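PDB 3FNR: arginyl-tRNA synthetase, which attaches L-arginine to tRNA(Arg) at the expense of ATP, releasing AMP and diphosphate, as a monomeric class I aminoacyl-tRNA synthetase. Local coordinates for residues D21-E26 with L381-V386; E30-E35 with Y68-E73; E73-D78 with V166-Y171; E156-K161 with D306-I311. The protein carries 1 engineered substitution. One frame throughout, in Å; residues are numbered along the deposited sequence.

Interaction 1 (D21-E26 with L381-V386). With SO4 (sulfate ion), chain B.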
# COMPACT_ATOMS: atom_id res chain seq x y z
N ASP A 21 -8.49 20.59 -8.05
CA ASP A 21 -7.21 21.12 -7.59
C ASP A 21 -7.16 21.44 -6.09
O ASP A 21 -6.12 21.88 -5.59
CB ASP A 21 -6.83 22.35 -8.42
CG ASP A 21 -6.66 22.04 -9.90
OD1 ASP A 21 -6.62 23.00 -10.70
OD2 ASP A 21 -6.57 20.84 -10.26
N PHE A 22 -8.28 21.22 -5.40
CA PHE A 22 -8.41 21.48 -3.97
C PHE A 22 -7.42 20.63 -3.18
O PHE A 22 -7.41 19.40 -3.31
CB PHE A 22 -9.84 21.20 -3.50
CG PHE A 22 -10.06 21.32 -2.01
CD1 PHE A 22 -9.82 22.52 -1.34
CD2 PHE A 22 -10.54 20.23 -1.28
CE1 PHE A 22 -10.04 22.63 0.03
CE2 PHE A 22 -10.78 20.33 0.09
CZ PHE A 22 -10.52 21.54 0.75
N THR A 23 -6.59 21.33 -2.40
CA THR A 23 -5.50 20.80 -1.55
C THR A 23 -4.26 20.26 -2.28
O THR A 23 -3.30 19.84 -1.64
CB THR A 23 -5.98 19.80 -0.47
OG1 THR A 23 -6.44 18.59 -1.08
CG2 THR A 23 -7.10 20.40 0.38
N LYS A 24 -4.29 20.27 -3.62
CA LYS A 24 -3.12 19.90 -4.42
C LYS A 24 -1.97 20.87 -4.20
O LYS A 24 -2.18 22.09 -4.14
CB LYS A 24 -3.48 19.82 -5.91
CG LYS A 24 -4.18 18.52 -6.29
CD LYS A 24 -4.22 18.28 -7.78
CE LYS A 24 -4.82 16.91 -8.07
NZ LYS A 24 -5.36 16.85 -9.45
N GLY A 25 -0.77 20.33 -4.06
CA GLY A 25 0.42 21.16 -3.90
C GLY A 25 1.07 21.48 -5.24
O GLY A 25 0.87 20.76 -6.22
N GLU A 26 1.85 22.56 -5.26
CA GLU A 26 2.69 22.91 -6.40
C GLU A 26 3.83 21.89 -6.53
O GLU A 26 4.14 21.18 -5.56
CB GLU A 26 3.29 24.31 -6.22
CG GLU A 26 2.29 25.44 -6.02
CD GLU A 26 2.93 26.71 -5.45
OE1 GLU A 26 3.94 27.19 -6.01
OE2 GLU A 26 2.42 27.22 -4.43
N LEU A 381 -11.73 23.26 5.24
CA LEU A 381 -10.59 23.88 4.58
C LEU A 381 -9.23 23.44 5.13
O LEU A 381 -8.22 23.55 4.44
CB LEU A 381 -10.71 25.41 4.61
CG LEU A 381 -11.91 25.95 3.82
CD1 LEU A 381 -12.16 27.40 4.17
CD2 LEU A 381 -11.69 25.78 2.32
N ASN A 382 -9.22 22.92 6.35
CA ASN A 382 -8.02 22.47 7.04
C ASN A 382 -7.39 21.19 6.46
O ASN A 382 -6.33 20.77 6.92
CB ASN A 382 -8.33 22.24 8.52
CG ASN A 382 -7.07 22.09 9.39
OD1 ASN A 382 -6.97 21.17 10.20
ND2 ASN A 382 -6.12 23.00 9.21
N LEU A 383 -8.05 20.57 5.47
CA LEU A 383 -7.55 19.34 4.84
C LEU A 383 -6.12 19.50 4.30
O LEU A 383 -5.29 18.64 4.54
CB LEU A 383 -8.49 18.84 3.74
CG LEU A 383 -8.12 17.56 2.97
CD1 LEU A 383 -7.94 16.36 3.89
CD2 LEU A 383 -9.13 17.24 1.89
N LYS A 384 -5.86 20.62 3.63
CA LYS A 384 -4.53 20.94 3.08
C LYS A 384 -3.41 20.79 4.11
O LYS A 384 -2.43 20.10 3.86
CB LYS A 384 -4.53 22.36 2.52
CG LYS A 384 -3.39 22.65 1.54
CD LYS A 384 -3.13 24.15 1.43
CE LYS A 384 -2.67 24.55 0.03
NZ LYS A 384 -1.60 23.69 -0.56
N ALA A 385 -3.60 21.43 5.27
CA ALA A 385 -2.65 21.35 6.38
C ALA A 385 -2.46 19.91 6.86
O ALA A 385 -1.34 19.47 7.06
CB ALA A 385 -3.12 22.23 7.55
N VAL A 386 -3.57 19.20 7.02
CA VAL A 386 -3.54 17.81 7.47
C VAL A 386 -2.74 16.93 6.52
O VAL A 386 -1.87 16.18 6.97
CB VAL A 386 -4.98 17.25 7.67
CG1 VAL A 386 -4.93 15.76 8.02
CG2 VAL A 386 -5.70 18.03 8.77
S SO4 B . 2.14 24.25 -1.72
O1 SO4 B . 2.98 25.43 -1.50
O2 SO4 B . 2.41 23.74 -3.05
O3 SO4 B . 2.47 23.24 -0.72
O4 SO4 B . 0.72 24.59 -1.62
O HOH W 1 -0.90 21.10 -0.62

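Interaction 2 (E30-E35 with Y68-E73)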
# COMPACT_ATOMS: atom_id res chain seq x y z
N GLU A 30 11.90 17.66 -3.99
CA GLU A 30 12.31 16.36 -3.50
C GLU A 30 11.56 15.23 -4.21
O GLU A 30 10.34 15.27 -4.31
CB GLU A 30 12.10 16.27 -2.00
CG GLU A 30 12.85 15.12 -1.34
CD GLU A 30 12.75 15.14 0.18
OE1 GLU A 30 13.25 14.18 0.81
OE2 GLU A 30 12.17 16.10 0.75
N SER A 31 12.30 14.24 -4.70
CA SER A 31 11.73 13.10 -5.42
C SER A 31 11.97 11.81 -4.66
O SER A 31 12.93 11.71 -3.90
CB SER A 31 12.36 12.97 -6.80
OG SER A 31 13.76 12.78 -6.68
N PHE A 32 11.11 10.81 -4.87
CA PHE A 32 11.20 9.57 -4.10
C PHE A 32 11.05 8.33 -4.97
O PHE A 32 10.32 8.33 -5.96
CB PHE A 32 10.13 9.52 -3.01
CG PHE A 32 10.15 10.67 -2.05
CD1 PHE A 32 10.81 10.55 -0.84
CD2 PHE A 32 9.51 11.87 -2.35
CE1 PHE A 32 10.85 11.62 0.06
CE2 PHE A 32 9.54 12.93 -1.47
CZ PHE A 32 10.20 12.80 -0.25
N LEU A 33 11.74 7.27 -4.56
CA LEU A 33 11.48 5.94 -5.10
C LEU A 33 11.04 5.00 -4.00
O LEU A 33 11.83 4.64 -3.12
CB LEU A 33 12.72 5.37 -5.82
CG LEU A 33 12.61 3.93 -6.37
CD1 LEU A 33 11.52 3.82 -7.43
CD2 LEU A 33 13.94 3.44 -6.92
N LEU A 34 9.78 4.57 -4.06
CA LEU A 34 9.25 3.61 -3.09
C LEU A 34 9.23 2.20 -3.64
O LEU A 34 8.62 1.93 -4.68
CB LEU A 34 7.81 4.01 -2.70
CG LEU A 34 7.09 3.67 -1.39
CD1 LEU A 34 5.61 3.46 -1.68
CD2 LEU A 34 7.64 2.48 -0.61
N GLU A 35 9.87 1.28 -2.93
CA GLU A 35 9.76 -0.12 -3.27
C GLU A 35 9.01 -0.78 -2.15
O GLU A 35 9.44 -0.73 -1.00
CB GLU A 35 11.12 -0.78 -3.44
CG GLU A 35 11.02 -2.28 -3.76
CD GLU A 35 11.87 -3.14 -2.83
OE1 GLU A 35 12.96 -2.67 -2.42
OE2 GLU A 35 11.46 -4.27 -2.51
N TYR A 68 4.80 15.95 -5.25
CA TYR A 68 6.08 15.26 -5.21
C TYR A 68 6.17 14.29 -6.39
O TYR A 68 5.18 13.67 -6.76
CB TYR A 68 6.27 14.51 -3.88
CG TYR A 68 6.36 15.43 -2.68
CD1 TYR A 68 5.22 15.77 -1.96
CD2 TYR A 68 7.59 15.94 -2.26
CE1 TYR A 68 5.29 16.62 -0.85
CE2 TYR A 68 7.67 16.79 -1.15
CZ TYR A 68 6.51 17.12 -0.45
OH TYR A 68 6.57 17.95 0.64
N LYS A 69 7.36 14.20 -6.99
CA LYS A 69 7.68 13.14 -7.96
C LYS A 69 7.89 11.89 -7.14
O LYS A 69 8.76 11.85 -6.27
CB LYS A 69 8.94 13.48 -8.75
CG LYS A 69 8.78 14.63 -9.75
CD LYS A 69 10.05 14.87 -10.59
CE LYS A 69 11.13 15.68 -9.84
NZ LYS A 69 10.68 17.05 -9.44
N PHE A 70 7.10 10.86 -7.40
CA PHE A 70 7.08 9.70 -6.51
C PHE A 70 6.84 8.45 -7.34
O PHE A 70 5.74 8.23 -7.86
CB PHE A 70 5.99 9.88 -5.45
CG PHE A 70 6.17 9.04 -4.20
CD1 PHE A 70 6.72 9.59 -3.05
CD2 PHE A 70 5.72 7.73 -4.16
CE1 PHE A 70 6.85 8.84 -1.88
CE2 PHE A 70 5.85 6.97 -3.00
CZ PHE A 70 6.42 7.51 -1.86
N ASN A 71 7.89 7.64 -7.47
CA ASN A 71 7.83 6.39 -8.21
C ASN A 71 7.67 5.17 -7.32
O ASN A 71 8.13 5.15 -6.18
CB ASN A 71 9.08 6.22 -9.06
CG ASN A 71 8.92 6.81 -10.43
OD1 ASN A 71 9.07 8.02 -10.63
ND2 ASN A 71 8.60 5.95 -11.40
N THR A 72 7.02 4.15 -7.87
CA THR A 72 6.81 2.89 -7.17
C THR A 72 7.36 1.71 -7.95
O THR A 72 7.30 1.68 -9.19
CB THR A 72 5.33 2.65 -6.87
OG1 THR A 72 4.56 2.84 -8.06
CG2 THR A 72 4.85 3.63 -5.81
N GLU A 73 7.88 0.73 -7.21
CA GLU A 73 8.55 -0.42 -7.79
C GLU A 73 8.35 -1.67 -6.94
O GLU A 73 8.28 -1.62 -5.71
CB GLU A 73 10.05 -0.10 -8.00
CG GLU A 73 10.83 -1.12 -8.83
CD GLU A 73 12.15 -0.57 -9.36
OE1 GLU A 73 13.21 -1.01 -8.86
OE2 GLU A 73 12.13 0.28 -10.28
O HOH W 2 9.49 16.00 -6.46

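Interaction 3 (E73-D78 with V166-Y171). With SO4 (sulfate ion), chain E.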
# COMPACT_ATOMS: atom_id res chain seq x y z
N GLU A 73 7.88 0.73 -7.21
CA GLU A 73 8.55 -0.42 -7.79
C GLU A 73 8.35 -1.67 -6.94
O GLU A 73 8.28 -1.62 -5.71
CB GLU A 73 10.05 -0.10 -8.00
CG GLU A 73 10.83 -1.12 -8.83
CD GLU A 73 12.15 -0.57 -9.36
OE1 GLU A 73 13.21 -1.01 -8.86
OE2 GLU A 73 12.13 0.28 -10.28
N TYR A 74 8.23 -2.81 -7.63
CA TYR A 74 8.03 -4.11 -7.01
C TYR A 74 9.18 -4.98 -7.48
O TYR A 74 9.46 -5.06 -8.68
CB TYR A 74 6.69 -4.67 -7.48
CG TYR A 74 6.23 -6.01 -6.91
CD1 TYR A 74 6.90 -7.20 -7.21
CD2 TYR A 74 5.06 -6.09 -6.16
CE1 TYR A 74 6.46 -8.43 -6.71
CE2 TYR A 74 4.60 -7.31 -5.66
CZ TYR A 74 5.30 -8.47 -5.94
OH TYR A 74 4.86 -9.68 -5.46
N TYR A 75 9.83 -5.64 -6.54
CA TYR A 75 10.94 -6.53 -6.84
C TYR A 75 10.43 -7.95 -6.92
O TYR A 75 9.89 -8.47 -5.94
CB TYR A 75 12.00 -6.42 -5.75
CG TYR A 75 13.25 -7.22 -6.02
CD1 TYR A 75 14.20 -6.77 -6.94
CD2 TYR A 75 13.50 -8.42 -5.35
CE1 TYR A 75 15.36 -7.50 -7.18
CE2 TYR A 75 14.65 -9.15 -5.60
CZ TYR A 75 15.57 -8.69 -6.51
OH TYR A 75 16.73 -9.40 -6.74
N VAL A 76 10.63 -8.58 -8.08
CA VAL A 76 10.20 -9.96 -8.32
C VAL A 76 11.35 -10.93 -8.07
O VAL A 76 12.32 -10.94 -8.81
CB VAL A 76 9.67 -10.14 -9.78
CG1 VAL A 76 8.95 -11.45 -9.91
CG2 VAL A 76 8.75 -8.99 -10.19
N ASN A 77 11.25 -11.73 -7.02
CA ASN A 77 12.26 -12.73 -6.70
C ASN A 77 12.09 -13.94 -7.61
O ASN A 77 11.64 -15.00 -7.16
CB ASN A 77 12.16 -13.18 -5.23
CG ASN A 77 12.69 -12.15 -4.25
OD1 ASN A 77 13.90 -11.99 -4.11
ND2 ASN A 77 11.79 -11.48 -3.55
N ASP A 78 12.45 -13.78 -8.88
CA ASP A 78 12.11 -14.78 -9.88
C ASP A 78 13.29 -15.60 -10.40
O ASP A 78 13.28 -16.07 -11.54
CB ASP A 78 11.32 -14.15 -11.03
CG ASP A 78 12.16 -13.21 -11.89
OD1 ASP A 78 11.72 -12.91 -13.02
OD2 ASP A 78 13.25 -12.76 -11.46
N VAL A 166 10.33 -5.29 -11.36
CA VAL A 166 11.71 -5.60 -11.77
C VAL A 166 12.11 -7.03 -11.41
O VAL A 166 11.73 -7.55 -10.37
CB VAL A 166 12.77 -4.60 -11.19
CG1 VAL A 166 12.61 -3.28 -11.80
CG2 VAL A 166 12.66 -4.48 -9.69
N SER A 167 12.90 -7.65 -12.28
CA SER A 167 13.29 -9.05 -12.12
C SER A 167 14.65 -9.20 -11.44
O SER A 167 15.60 -8.49 -11.76
CB SER A 167 13.30 -9.75 -13.48
OG SER A 167 13.82 -11.06 -13.38
N GLU A 168 14.71 -10.14 -10.49
CA GLU A 168 15.95 -10.58 -9.86
C GLU A 168 16.96 -11.07 -10.91
O GLU A 168 18.15 -10.75 -10.83
CB GLU A 168 15.64 -11.71 -8.85
CG GLU A 168 16.86 -12.35 -8.17
CD GLU A 168 16.48 -13.35 -7.09
OE1 GLU A 168 17.30 -13.57 -6.16
OE2 GLU A 168 15.37 -13.93 -7.15
N ARG A 169 16.46 -11.80 -11.90
CA ARG A 169 17.27 -12.37 -12.98
C ARG A 169 18.04 -11.35 -13.81
O ARG A 169 19.08 -11.67 -14.36
CB ARG A 169 16.42 -13.27 -13.89
CG ARG A 169 16.12 -14.64 -13.30
CD ARG A 169 15.87 -15.68 -14.39
NE ARG A 169 14.47 -15.79 -14.78
CZ ARG A 169 13.70 -16.86 -14.55
NH1 ARG A 169 14.20 -17.93 -13.93
NH2 ARG A 169 12.44 -16.86 -14.94
N SER A 170 17.53 -10.12 -13.89
CA SER A 170 18.22 -9.07 -14.63
C SER A 170 19.40 -8.43 -13.87
O SER A 170 20.02 -7.49 -14.36
CB SER A 170 17.23 -7.99 -15.10
OG SER A 170 16.88 -7.11 -14.05
N TYR A 171 19.71 -8.97 -12.69
CA TYR A 171 20.82 -8.49 -11.86
C TYR A 171 21.97 -9.49 -11.68
O TYR A 171 22.82 -9.30 -10.80
CB TYR A 171 20.30 -8.07 -10.49
CG TYR A 171 19.46 -6.81 -10.51
CD1 TYR A 171 18.07 -6.88 -10.50
CD2 TYR A 171 20.06 -5.55 -10.56
CE1 TYR A 171 17.29 -5.72 -10.53
CE2 TYR A 171 19.30 -4.39 -10.58
CZ TYR A 171 17.91 -4.49 -10.57
OH TYR A 171 17.14 -3.35 -10.60
S SO4 E . 18.20 -18.59 -13.12
O1 SO4 E . 19.23 -18.56 -14.15
O2 SO4 E . 16.91 -18.89 -13.73
O3 SO4 E . 18.52 -19.61 -12.12
O4 SO4 E . 18.13 -17.29 -12.46

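Interaction 4 (E156-K161 with D306-I311)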
# COMPACT_ATOMS: atom_id res chain seq x y z
N GLU A 156 -4.95 -4.95 -7.54
CA GLU A 156 -5.93 -4.13 -8.26
C GLU A 156 -7.28 -4.17 -7.55
O GLU A 156 -8.03 -3.20 -7.55
CB GLU A 156 -6.08 -4.62 -9.70
CG GLU A 156 -6.06 -3.51 -10.74
CD GLU A 156 -7.35 -2.71 -10.83
OE1 GLU A 156 -7.51 -1.72 -10.08
OE2 GLU A 156 -8.21 -3.07 -11.67
N GLN A 157 -7.59 -5.32 -6.94
CA GLN A 157 -8.78 -5.50 -6.12
C GLN A 157 -8.83 -4.51 -4.95
O GLN A 157 -9.90 -4.03 -4.58
CB GLN A 157 -8.83 -6.93 -5.59
CG GLN A 157 -10.21 -7.39 -5.18
CD GLN A 157 -10.23 -8.82 -4.68
OE1 GLN A 157 -9.19 -9.48 -4.63
NE2 GLN A 157 -11.41 -9.30 -4.30
N ALA A 158 -7.66 -4.19 -4.39
CA ALA A 158 -7.54 -3.20 -3.32
C ALA A 158 -7.19 -1.81 -3.85
O ALA A 158 -6.75 -0.94 -3.08
CB ALA A 158 -6.51 -3.65 -2.33
N LYS A 159 -7.39 -1.60 -5.15
CA LYS A 159 -7.15 -0.32 -5.84
C LYS A 159 -5.66 0.09 -5.87
O LYS A 159 -5.32 1.28 -5.87
CB LYS A 159 -8.04 0.82 -5.28
CG LYS A 159 -9.52 0.47 -5.12
CD LYS A 159 -10.25 0.36 -6.46
CE LYS A 159 -11.67 -0.17 -6.29
NZ LYS A 159 -11.73 -1.61 -5.88
N ILE A 160 -4.79 -0.92 -5.92
CA ILE A 160 -3.34 -0.69 -5.93
C ILE A 160 -2.72 -1.10 -7.25
O ILE A 160 -2.85 -2.25 -7.69
CB ILE A 160 -2.64 -1.44 -4.75
CG1 ILE A 160 -3.22 -0.96 -3.41
CG2 ILE A 160 -1.12 -1.24 -4.82
CD1 ILE A 160 -3.01 -1.93 -2.23
N LYS A 161 -2.06 -0.15 -7.90
CA LYS A 161 -1.24 -0.42 -9.08
C LYS A 161 0.18 0.08 -8.83
O LYS A 161 0.37 1.21 -8.39
CB LYS A 161 -1.82 0.28 -10.32
CG LYS A 161 -3.13 -0.30 -10.82
CD LYS A 161 -3.62 0.50 -12.03
CE LYS A 161 -4.96 -0.02 -12.54
NZ LYS A 161 -4.84 -1.35 -13.19
N ASP A 306 -12.96 -0.71 0.27
CA ASP A 306 -13.00 0.49 1.11
C ASP A 306 -12.64 0.19 2.56
O ASP A 306 -11.86 0.92 3.17
CB ASP A 306 -14.38 1.14 1.06
CG ASP A 306 -14.77 1.57 -0.35
OD1 ASP A 306 -13.88 1.73 -1.21
OD2 ASP A 306 -15.98 1.76 -0.60
N ALA A 307 -13.20 -0.90 3.08
CA ALA A 307 -12.97 -1.32 4.45
C ALA A 307 -11.51 -1.69 4.66
O ALA A 307 -10.92 -1.28 5.65
CB ALA A 307 -13.87 -2.49 4.81
N LEU A 308 -10.92 -2.43 3.71
CA LEU A 308 -9.49 -2.78 3.77
C LEU A 308 -8.63 -1.53 3.77
O LEU A 308 -7.72 -1.39 4.59
CB LEU A 308 -9.09 -3.68 2.59
CG LEU A 308 -7.69 -4.30 2.74
CD1 LEU A 308 -7.78 -5.73 3.24
CD2 LEU A 308 -6.93 -4.27 1.43
N ARG A 309 -8.94 -0.62 2.86
CA ARG A 309 -8.20 0.62 2.72
C ARG A 309 -8.32 1.49 3.97
O ARG A 309 -7.43 2.28 4.26
CB ARG A 309 -8.65 1.39 1.48
CG ARG A 309 -8.34 0.73 0.12
CD ARG A 309 -6.86 0.42 -0.08
NE ARG A 309 -6.03 1.63 -0.09
CZ ARG A 309 -5.45 2.15 -1.17
NH1 ARG A 309 -5.60 1.58 -2.36
NH2 ARG A 309 -4.71 3.25 -1.06
N TYR A 310 -9.42 1.35 4.71
CA TYR A 310 -9.62 2.14 5.92
C TYR A 310 -8.89 1.51 7.10
O TYR A 310 -8.07 2.16 7.74
CB TYR A 310 -11.10 2.31 6.27
CG TYR A 310 -11.30 3.32 7.39
CD1 TYR A 310 -11.18 2.95 8.74
CD2 TYR A 310 -11.55 4.66 7.10
CE1 TYR A 310 -11.32 3.89 9.77
CE2 TYR A 310 -11.69 5.60 8.12
CZ TYR A 310 -11.57 5.21 9.44
OH TYR A 310 -11.72 6.16 10.43
N ILE A 311 -9.23 0.25 7.38
CA ILE A 311 -8.75 -0.47 8.54
C ILE A 311 -7.23 -0.49 8.56
O ILE A 311 -6.63 -0.19 9.59
CB ILE A 311 -9.30 -1.92 8.53
CG1 ILE A 311 -10.80 -1.93 8.79
CG2 ILE A 311 -8.60 -2.78 9.58
CD1 ILE A 311 -11.49 -3.21 8.35

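Interaction 1 (D21-E26 with L381-V386)
K384, on the helix of residues 383-393, reaches across the flank of T23. Its CB packs on T23 CG2 at 3.9 Å, and CG, anti to the backbone N (chi1 -161°), comes beside T23 CA; the chain then bends at chi3 and chi4. CE comes within 3.8 Å of sulfate oxygen O4. At the tip, NZ donates to that same O4 at 2.7 Å and also to a water, which in turn donates to T23 O. A second sulfate oxygen, O2, accepts from E26 N, and K28 also binds the ion. The sulfate, probably from the crystallisation liquor, thus joins loop and helix.

The T23 methyl, CG2, touches both partners: it lies 3.5 Å from K384 N and sits over the centre of the F22 ring. The F22 rim continues the apolar patch, CE2 meeting L383 CD2 at 3.9 Å and CE1 lying near L381 CD2. Helix 425-445 packs on F22 as well, and H65 NE2 is hydrogen-bonded to T23 OG1.

Residues D21-K24 form a type II beta turn, closed by K24 N bonding to D21 O, with T23 in the positive-phi position. The turn joins the N-terminal part of the chain to the helical DALR anticodon-binding domain.

Interaction 2 (E30-E35 with Y68-E73)
F32 and Y68 lie side by side, pointing the same way, and Y68 CD2 meets the F32 ring at its edge, 3.7 Å from CE2. The two ring planes stand at 66°. The edge of Y68 also receives E30 O in plane, at 3.5 Å from CD2, while K28 makes a cation-pi contact with this ring. F70 completes the aromatic cluster: its CD1 touches F32 CB at 3.4 Å, with the two rings inclined at 39°. Across the ring from CD1, CE2 packs against L34 CB at 3.6 Å, and L34 CD1 lies at the edge in the ring plane. F70 CG, anti to the backbone N (chi1 -159°), starts the ring toward strand 31-35, where it meets F32 and L34. Helix 50-65 covers the face that carries L34, F70 and T72.

Behind these side chains the strands run parallel. F32 gives its N-H to K69 O and takes one from N71 N; L34 then gives to N71 O at 2.7 Å and takes from E73 N, the regular alternation of a parallel pair. Strand 31-35, helix 50-65 and strand 69-76 make a beta-alpha-beta unit of the class I Rossmann fold.

The opposite face, with L33, N71, E35 and E73, is more polar. E35 OE1 and E73 OE1 are 6.7 Å apart, and salt bridges from K230 to E35 and from R233 to E73, with Y226 bonded to E73, probably offset the mutual repulsion of the two carboxylates.

Interaction 3 (E73-D78 with V166-Y171)
Y75 and V166 cross at about a right angle, Y75 CD1 lying 3.9 Å from V166 CG2. E73 crosses V166 in the same manner, its carboxylate, held by Y226 and R233, beside the two methyls. Further out, Y75 and E168 cross obliquely, Y75 OH resting 3.3 Å from E168 CG, with the ring and carboxylate planes 56° apart. The E168 carboxylate is turned almost perpendicular to the N77 amide, at 82°, and OE2 takes the N-H of A79.

These side chains flank a short parallel pairing in which strand 165-167 extends the Rossmann sheet beside strand 69-76. V166 N bonds to Y74 O, V76 N to V166 O at 2.7 Å, and E168 N to V76 O. Beyond them the first strand ends in an inverse gamma turn centred on N77.

The turn brings D78 back to S167. D78 CG sits between the backbone N and the carbonyl carbon (chi1 69°), on the S167 side; OD2 accepts from S167 OG at 2.6 Å through its syn lone pair, and R169 N adds a weak bond to the same oxygen. The R169 guanidinium lies with one face under D78 O, which sits 3.1 Å from CZ. At its edge NH1 donates to a sulfate oxygen, O2, while NH2 forms a salt bridge to D141.

Interaction 4 (E156-K161 with D306-I311)
R309, on helix 305-311, meets A158 and K159 just where helix 136-157 ends. That end is a Schellman motif with K159 as the C-prime residue, its phi positive and its N bonded to E156 O at 3.0 Å.

One hydrogen bond spans the two segments. R309 NH1 donates to A158 O at 2.9 Å with an N-H...O angle of 160°; the oxygen lies in the guanidinium plane, and the nitrogen in the carbonyl plane. The bend at chi2 brings R309 CD within 3.3 Å of A158 O, and that at chi3 turns NE onward. The same NH1 forms a salt bridge to D57, and NH2 bonds to T58, both on helix 50-65. The buried guanidinium is therefore gripped by a helix-terminal carbonyl and by polar groups of a third helix; D57 probably balances its charge.

Apolar contact is slight. A158 CB touches L308 CD2 at 3.8 Å, and V54 packs against both L308 and R309. Van der Waals packing against the guanidinium comes from I160, likewise packed on helix 50-65: it crosses the arginine obliquely, placing its CG1 3.6 Å from R309 NH1.

Overall arrangement
Interactions 2 and 3 are successive pairings in one Rossmann sheet, their centres 18 Å apart: strand 69-76 serves both, with E73 shared, and has 31-35 on one side and 165-167 on the other. Interaction 4 lies 20 Å from interaction 2, centre to centre, where helix 136-157 ends; helix 50-65 packs on both. Along the chain interactions 3 and 4 cross, whereas 2 precedes both. Interaction 1, its segments 355 residues apart, closes a loop containing the other three; its centre is 36 Å from that of interaction 3. Of the four, it alone pairs catalytic-domain with anticodon-binding-domain residues. In the catalytic domain, strand 31-35 leads into the HIGH motif, whose P41 touches V76.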